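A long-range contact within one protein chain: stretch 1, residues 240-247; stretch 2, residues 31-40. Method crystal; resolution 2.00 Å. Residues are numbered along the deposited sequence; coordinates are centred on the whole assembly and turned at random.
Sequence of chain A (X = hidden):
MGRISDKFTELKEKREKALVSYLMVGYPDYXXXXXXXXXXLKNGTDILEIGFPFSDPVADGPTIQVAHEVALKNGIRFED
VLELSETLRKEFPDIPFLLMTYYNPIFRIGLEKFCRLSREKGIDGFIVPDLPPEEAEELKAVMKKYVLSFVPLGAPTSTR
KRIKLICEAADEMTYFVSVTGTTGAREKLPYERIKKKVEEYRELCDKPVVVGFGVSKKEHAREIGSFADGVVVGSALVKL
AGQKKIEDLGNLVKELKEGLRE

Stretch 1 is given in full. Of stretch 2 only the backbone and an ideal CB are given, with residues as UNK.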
ATOM      1  N   LEU A 240       9.355 -10.181  10.332  1.00 12.15           N
ATOM      2  CA  LEU A 240       8.726 -11.079  11.294  1.00 12.36           C
ATOM      3  C   LEU A 240       8.057 -12.252  10.591  1.00 12.28           C
ATOM      4  O   LEU A 240       8.129 -13.389  11.054  1.00 13.24           O
ATOM      5  CB  LEU A 240       7.705 -10.309  12.134  1.00 13.50           C
ATOM      6  CG  LEU A 240       8.332  -9.267  13.063  1.00 13.63           C
ATOM      7  CD1 LEU A 240       7.244  -8.482  13.777  1.00 14.42           C
ATOM      8  CD2 LEU A 240       9.253  -9.973  14.068  1.00 17.49           C
ATOM      9  N   ALA A 241       7.407 -11.973   9.469  1.00 13.69           N
ATOM     10  CA  ALA A 241       6.749 -13.022   8.700  1.00 13.35           C
ATOM     11  C   ALA A 241       7.771 -14.057   8.223  1.00 13.35           C
ATOM     12  O   ALA A 241       7.469 -15.252   8.148  1.00 14.81           O
ATOM     13  CB  ALA A 241       6.017 -12.413   7.509  1.00 14.42           C
ATOM     14  N   GLY A 242       8.981 -13.596   7.915  1.00 13.02           N
ATOM     15  CA  GLY A 242      10.030 -14.487   7.452  1.00 13.13           C
ATOM     16  C   GLY A 242      10.378 -15.617   8.408  1.00 15.17           C
ATOM     17  O   GLY A 242      10.790 -16.694   7.976  1.00 14.53           O
ATOM     18  N   GLN A 243      10.226 -15.371   9.708  1.00 14.48           N
ATOM     19  CA  GLN A 243      10.509 -16.377  10.726  1.00 15.30           C
ATOM     20  C   GLN A 243       9.204 -16.941  11.278  1.00 15.55           C
ATOM     21  O   GLN A 243       9.193 -17.565  12.332  1.00 17.44           O
ATOM     22  CB  GLN A 243      11.296 -15.773  11.890  1.00 15.06           C
ATOM     23  CG  GLN A 243      12.698 -15.298  11.562  1.00 16.17           C
ATOM     24  CD  GLN A 243      13.392 -14.714  12.785  1.00 17.65           C
ATOM     25  OE1 GLN A 243      13.679 -15.423  13.750  1.00 17.90           O
ATOM     26  NE2 GLN A 243      13.647 -13.414  12.754  1.00 13.30           N
ATOM     27  N   LYS A 244       8.106 -16.697  10.570  1.00 15.37           N
ATOM     28  CA  LYS A 244       6.793 -17.176  10.991  1.00 15.51           C
ATOM     29  C   LYS A 244       6.436 -16.706  12.404  1.00 15.68           C
ATOM     30  O   LYS A 244       5.755 -17.413  13.147  1.00 16.33           O
ATOM     31  CB  LYS A 244       6.748 -18.710  10.922  1.00 17.82           C
ATOM     32  CG  LYS A 244       7.112 -19.266   9.553  1.00 18.12           C
ATOM     33  CD  LYS A 244       7.116 -20.784   9.538  1.00 21.82           C
ATOM     34  CE  LYS A 244       7.586 -21.315   8.191  1.00 24.21           C
ATOM     35  NZ  LYS A 244       7.665 -22.802   8.171  1.00 29.95           N
ATOM     36  N   LYS A 245       6.896 -15.513  12.771  1.00 14.86           N
ATOM     37  CA  LYS A 245       6.610 -14.957  14.093  1.00 14.84           C
ATOM     38  C   LYS A 245       5.309 -14.170  14.015  1.00 15.34           C
ATOM     39  O   LYS A 245       5.290 -12.940  14.115  1.00 15.96           O
ATOM     40  CB  LYS A 245       7.774 -14.068  14.545  1.00 12.61           C
ATOM     41  CG  LYS A 245       9.054 -14.863  14.796  1.00 12.58           C
ATOM     42  CD  LYS A 245      10.302 -13.977  14.927  1.00 16.12           C
ATOM     43  CE  LYS A 245      10.338 -13.218  16.246  1.00 18.17           C
ATOM     44  NZ  LYS A 245      11.639 -12.510  16.433  1.00 19.25           N
ATOM     45  N   ILE A 246       4.218 -14.912  13.839  1.00 15.73           N
ATOM     46  CA  ILE A 246       2.883 -14.347  13.693  1.00 17.63           C
ATOM     47  C   ILE A 246       2.378 -13.575  14.906  1.00 18.81           C
ATOM     48  O   ILE A 246       1.772 -12.509  14.762  1.00 16.73           O
ATOM     49  CB  ILE A 246       1.864 -15.455  13.344  1.00 20.73           C
ATOM     50  CG1 ILE A 246       2.375 -16.268  12.147  1.00 20.13           C
ATOM     51  CG2 ILE A 246       0.500 -14.843  13.043  1.00 21.68           C
ATOM     52  CD1 ILE A 246       2.782 -15.426  10.947  1.00 21.68           C
ATOM     53  N   GLU A 247       2.620 -14.106  16.100  1.00 19.79           N
ATOM     54  CA  GLU A 247       2.162 -13.429  17.305  1.00 19.49           C
ATOM     55  C   GLU A 247       2.874 -12.095  17.483  1.00 17.83           C
ATOM     56  O   GLU A 247       2.252 -11.106  17.858  1.00 18.43           O
ATOM     57  CB  GLU A 247       2.389 -14.302  18.542  1.00 21.34           C
ATOM     58  CG  GLU A 247       1.768 -13.712  19.802  1.00 26.43           C
ATOM     59  CD  GLU A 247       2.044 -14.542  21.041  1.00 30.49           C
ATOM     60  OE1 GLU A 247       1.727 -15.748  21.038  1.00 30.54           O
ATOM     61  OE2 GLU A 247       2.576 -13.983  22.021  1.00 34.26           O
ATOM     62  N   UNK A  31       0.863 -20.326   2.693  1.00 18.40           N
ATOM     63  CA  UNK A  31       0.151 -20.533   3.957  1.00 19.68           C
ATOM     64  C   UNK A  31       0.561 -19.542   5.050  1.00 19.37           C
ATOM     65  O   UNK A  31      -0.291 -18.905   5.668  1.00 17.42           O
ATOM     66  CB  UNK A  31       0.390 -21.961   4.452  1.00 19.68           C
ATOM     67  N   UNK A  32       1.864 -19.420   5.286  1.00 16.69           N
ATOM     68  CA  UNK A  32       2.366 -18.502   6.300  1.00 16.26           C
ATOM     69  C   UNK A  32       1.986 -17.056   5.983  1.00 15.23           C
ATOM     70  O   UNK A  32       1.591 -16.309   6.874  1.00 15.08           O
ATOM     71  CB  UNK A  32       3.886 -18.631   6.421  1.00 16.26           C
ATOM     72  N   UNK A  33       2.092 -16.661   4.715  1.00 14.18           N
ATOM     73  CA  UNK A  33       1.745 -15.294   4.332  1.00 13.87           C
ATOM     74  C   UNK A  33       0.264 -15.017   4.567  1.00 13.40           C
ATOM     75  O   UNK A  33      -0.121 -13.912   4.946  1.00 14.25           O
ATOM     76  CB  UNK A  33       2.099 -15.045   2.865  1.00 13.87           C
ATOM     77  N   UNK A  34      -0.575 -16.021   4.352  1.00 14.24           N
ATOM     78  CA  UNK A  34      -2.007 -15.840   4.563  1.00 14.39           C
ATOM     79  C   UNK A  34      -2.286 -15.616   6.045  1.00 14.72           C
ATOM     80  O   UNK A  34      -3.102 -14.772   6.407  1.00 14.88           O
ATOM     81  CB  UNK A  34      -2.790 -17.048   4.045  1.00 14.39           C
ATOM     82  N   UNK A  35      -1.600 -16.362   6.905  1.00 14.62           N
ATOM     83  CA  UNK A  35      -1.787 -16.198   8.341  1.00 16.28           C
ATOM     84  C   UNK A  35      -1.333 -14.799   8.744  1.00 15.08           C
ATOM     85  O   UNK A  35      -1.983 -14.135   9.550  1.00 15.71           O
ATOM     86  CB  UNK A  35      -1.019 -17.267   9.121  1.00 16.28           C
ATOM     87  N   UNK A  36      -0.222 -14.352   8.163  1.00 15.43           N
ATOM     88  CA  UNK A  36       0.323 -13.023   8.434  1.00 12.67           C
ATOM     89  C   UNK A  36      -0.694 -11.943   8.058  1.00 13.52           C
ATOM     90  O   UNK A  36      -0.962 -11.027   8.838  1.00 13.56           O
ATOM     91  CB  UNK A  36       1.631 -12.813   7.668  1.00 12.67           C
ATOM     92  N   UNK A  37      -1.243 -12.046   6.852  1.00 13.01           N
ATOM     93  CA  UNK A  37      -2.244 -11.091   6.378  1.00 12.80           C
ATOM     94  C   UNK A  37      -3.432 -11.020   7.344  1.00 13.36           C
ATOM     95  O   UNK A  37      -3.882  -9.939   7.713  1.00 14.87           O
ATOM     96  CB  UNK A  37      -2.724 -11.476   4.977  1.00 12.80           C
ATOM     97  N   UNK A  38      -3.931 -12.178   7.756  1.00 13.48           N
ATOM     98  CA  UNK A  38      -5.058 -12.225   8.676  1.00 15.52           C
ATOM     99  C   UNK A  38      -4.706 -11.579  10.017  1.00 15.39           C
ATOM    100  O   UNK A  38      -5.520 -10.869  10.608  1.00 13.76           O
ATOM    101  CB  UNK A  38      -5.506 -13.672   8.888  1.00 15.52           C
ATOM    102  N   UNK A  39      -3.481 -11.809  10.475  1.00 15.56           N
ATOM    103  CA  UNK A  39      -3.026 -11.266  11.746  1.00 15.99           C
ATOM    104  C   UNK A  39      -2.972  -9.740  11.746  1.00 16.07           C
ATOM    105  O   UNK A  39      -3.446  -9.103  12.690  1.00 14.41           O
ATOM    106  CB  UNK A  39      -1.645 -11.831  12.086  1.00 15.99           C
ATOM    107  N   UNK A  40      -2.408  -9.144  10.696  1.00 14.69           N
ATOM    108  CA  UNK A  40      -2.317  -7.686  10.658  1.00 15.01           C
ATOM    109  C   UNK A  40      -3.696  -7.047  10.518  1.00 15.39           C
ATOM    110  O   UNK A  40      -3.926  -5.941  11.008  1.00 15.76           O
ATOM    111  CB  UNK A  40      -1.414  -7.241   9.506  1.00 15.01           C
TER

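Stretch 2 is helical throughout, with carbonyls accepting from amides four residues on, so neither glycine nor proline is called for and position within the turn decides which side chains meet stretch 1. Across from it, stretch 1 comes out of one helix, turns through Lys-244, and enters another at Ile-246.

Position 31 has nothing of stretch 1 within reach of its CB, so many residues would suit, polar ones included. It is Glu-31, extended and without contact here.

At position 32 the CB points toward stretch 1 and lies 4.5 Å from Lys-244 CG, with the carbonyl of Ala-241 a little farther off. The space admits a small or beta-branched residue; valine, threonine or alanine would each be reasonable. The residue is Thr-32. Its CG2 rests 3.7 Å from Lys-244 CG and 4.0 Å from Ala-241 O, so the methyl meets the aliphatic part of the lysine, while OG1 is hydrogen-bonded to a residue just outside the stretch.

Position 33 points away and position 34 is out of reach; stretch 1 sets no preference at either. They are Ser-33 and Leu-34.

Position 35 points its CB toward stretch 1, 4.6 Å from Ile-246 CD1. A long chain with an aliphatic base would suit, as would a modest apolar residue. Lys-35 is found: its base flanks the isoleucine, and its end leads away.

At position 36 the CB is directed sideways, yet an ideal CB already stands 4.3 Å from Ile-246 CD1 and 4.4 Å from Ala-241 CB. With two apolar groups this near, a small residue such as alanine fits readily, and serine is conceivable. Ala-36 is the answer, its methyl making apolar contacts with both Ala-241 and Ile-246.

Positions 37 and 38 lie out of reach, and stretch 1 cannot distinguish among candidates. They are Phe-37 and Lys-38.

Position 39 points toward stretch 1, with its CB 3.8 Å from Ile-246 CG2 and the backbone of the second helix beyond. A residue with an aliphatic start would pack there, and a polar end could reach water; glutamate, glutamine or methionine are plausible. It is Glu-39, whose CG lies 3.4 Å from Ile-246 O. A water donates to Glu-39 OE2 (2.9 Å from its O) and to Glu-247 O (2.8 Å), linking the stretches where no direct hydrogen bond does. With 32, 35 and 36 it forms the hole on the helix surface in which the Ile-246 side chain sits as a knob.

Position 40 is out of reach, so stretch 1 sets no preference there; it is Val-40.

Stretch 2, residues 31-40: ETSLKAFKEV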
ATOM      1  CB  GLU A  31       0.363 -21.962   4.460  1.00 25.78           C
ATOM      2  CG  GLU A  31      -0.358 -22.258   5.771  1.00 34.00           C
ATOM      3  CD  GLU A  31      -0.208 -23.705   6.223  1.00 38.22           C
ATOM      4  OE1 GLU A  31       0.944 -24.174   6.359  1.00 39.88           O
ATOM      5  OE2 GLU A  31      -1.245 -24.368   6.449  1.00 40.80           O
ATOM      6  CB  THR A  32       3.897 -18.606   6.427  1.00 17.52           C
ATOM      7  OG1 THR A  32       4.261 -19.958   6.732  1.00 17.57           O
ATOM      8  CG2 THR A  32       4.409 -17.686   7.530  1.00 20.21           C
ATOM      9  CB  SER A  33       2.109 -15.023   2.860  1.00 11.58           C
ATOM     10  OG  SER A  33       1.210 -15.636   1.949  1.00 11.44           O
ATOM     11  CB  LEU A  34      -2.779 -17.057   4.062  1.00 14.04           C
ATOM     12  CG  LEU A  34      -4.299 -17.027   4.228  1.00 12.72           C
ATOM     13  CD1 LEU A  34      -4.890 -15.824   3.496  1.00 15.03           C
ATOM     14  CD2 LEU A  34      -4.881 -18.327   3.685  1.00 14.90           C
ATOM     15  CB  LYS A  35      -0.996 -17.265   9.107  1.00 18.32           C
ATOM     16  CG  LYS A  35      -1.512 -18.673   8.862  1.00 21.67           C
ATOM     17  CD  LYS A  35      -0.663 -19.723   9.564  1.00 24.47           C
ATOM     18  CE  LYS A  35      -1.155 -21.122   9.212  1.00 26.91           C
ATOM     19  NZ  LYS A  35      -0.301 -22.193   9.792  1.00 29.14           N
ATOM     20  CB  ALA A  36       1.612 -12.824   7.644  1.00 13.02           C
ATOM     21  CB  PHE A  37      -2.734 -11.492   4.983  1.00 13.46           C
ATOM     22  CG  PHE A  37      -1.910 -10.920   3.852  1.00 12.79           C
ATOM     23  CD1 PHE A  37      -1.896  -9.553   3.608  1.00 14.37           C
ATOM     24  CD2 PHE A  37      -1.172 -11.752   3.019  1.00 12.07           C
ATOM     25  CE1 PHE A  37      -1.158  -9.020   2.543  1.00 15.37           C
ATOM     26  CE2 PHE A  37      -0.432 -11.232   1.956  1.00 10.86           C
ATOM     27  CZ  PHE A  37      -0.427  -9.865   1.718  1.00 11.66           C
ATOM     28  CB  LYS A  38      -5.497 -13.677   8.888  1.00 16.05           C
ATOM     29  CG  LYS A  38      -6.147 -14.295   7.657  1.00 19.54           C
ATOM     30  CD  LYS A  38      -6.518 -15.748   7.893  1.00 22.56           C
ATOM     31  CE  LYS A  38      -7.340 -16.300   6.738  1.00 25.05           C
ATOM     32  NZ  LYS A  38      -7.657 -17.743   6.928  1.00 26.19           N
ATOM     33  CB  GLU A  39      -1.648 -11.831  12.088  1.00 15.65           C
ATOM     34  CG  GLU A  39      -1.165 -11.513  13.494  1.00 19.48           C
ATOM     35  CD  GLU A  39      -2.039 -12.150  14.564  1.00 22.44           C
ATOM     36  OE1 GLU A  39      -2.613 -13.223  14.293  1.00 21.37           O
ATOM     37  OE2 GLU A  39      -2.140 -11.588  15.676  1.00 24.57           O
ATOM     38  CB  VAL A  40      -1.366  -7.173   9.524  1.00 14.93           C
ATOM     39  CG1 VAL A  40      -0.011  -7.865   9.637  1.00 14.78           C
ATOM     40  CG2 VAL A  40      -1.986  -7.386   8.148  1.00 13.76           C
TER
HETATM   41  O   HOH W   1      -0.563 -11.072  17.999  1.00 23.60           O
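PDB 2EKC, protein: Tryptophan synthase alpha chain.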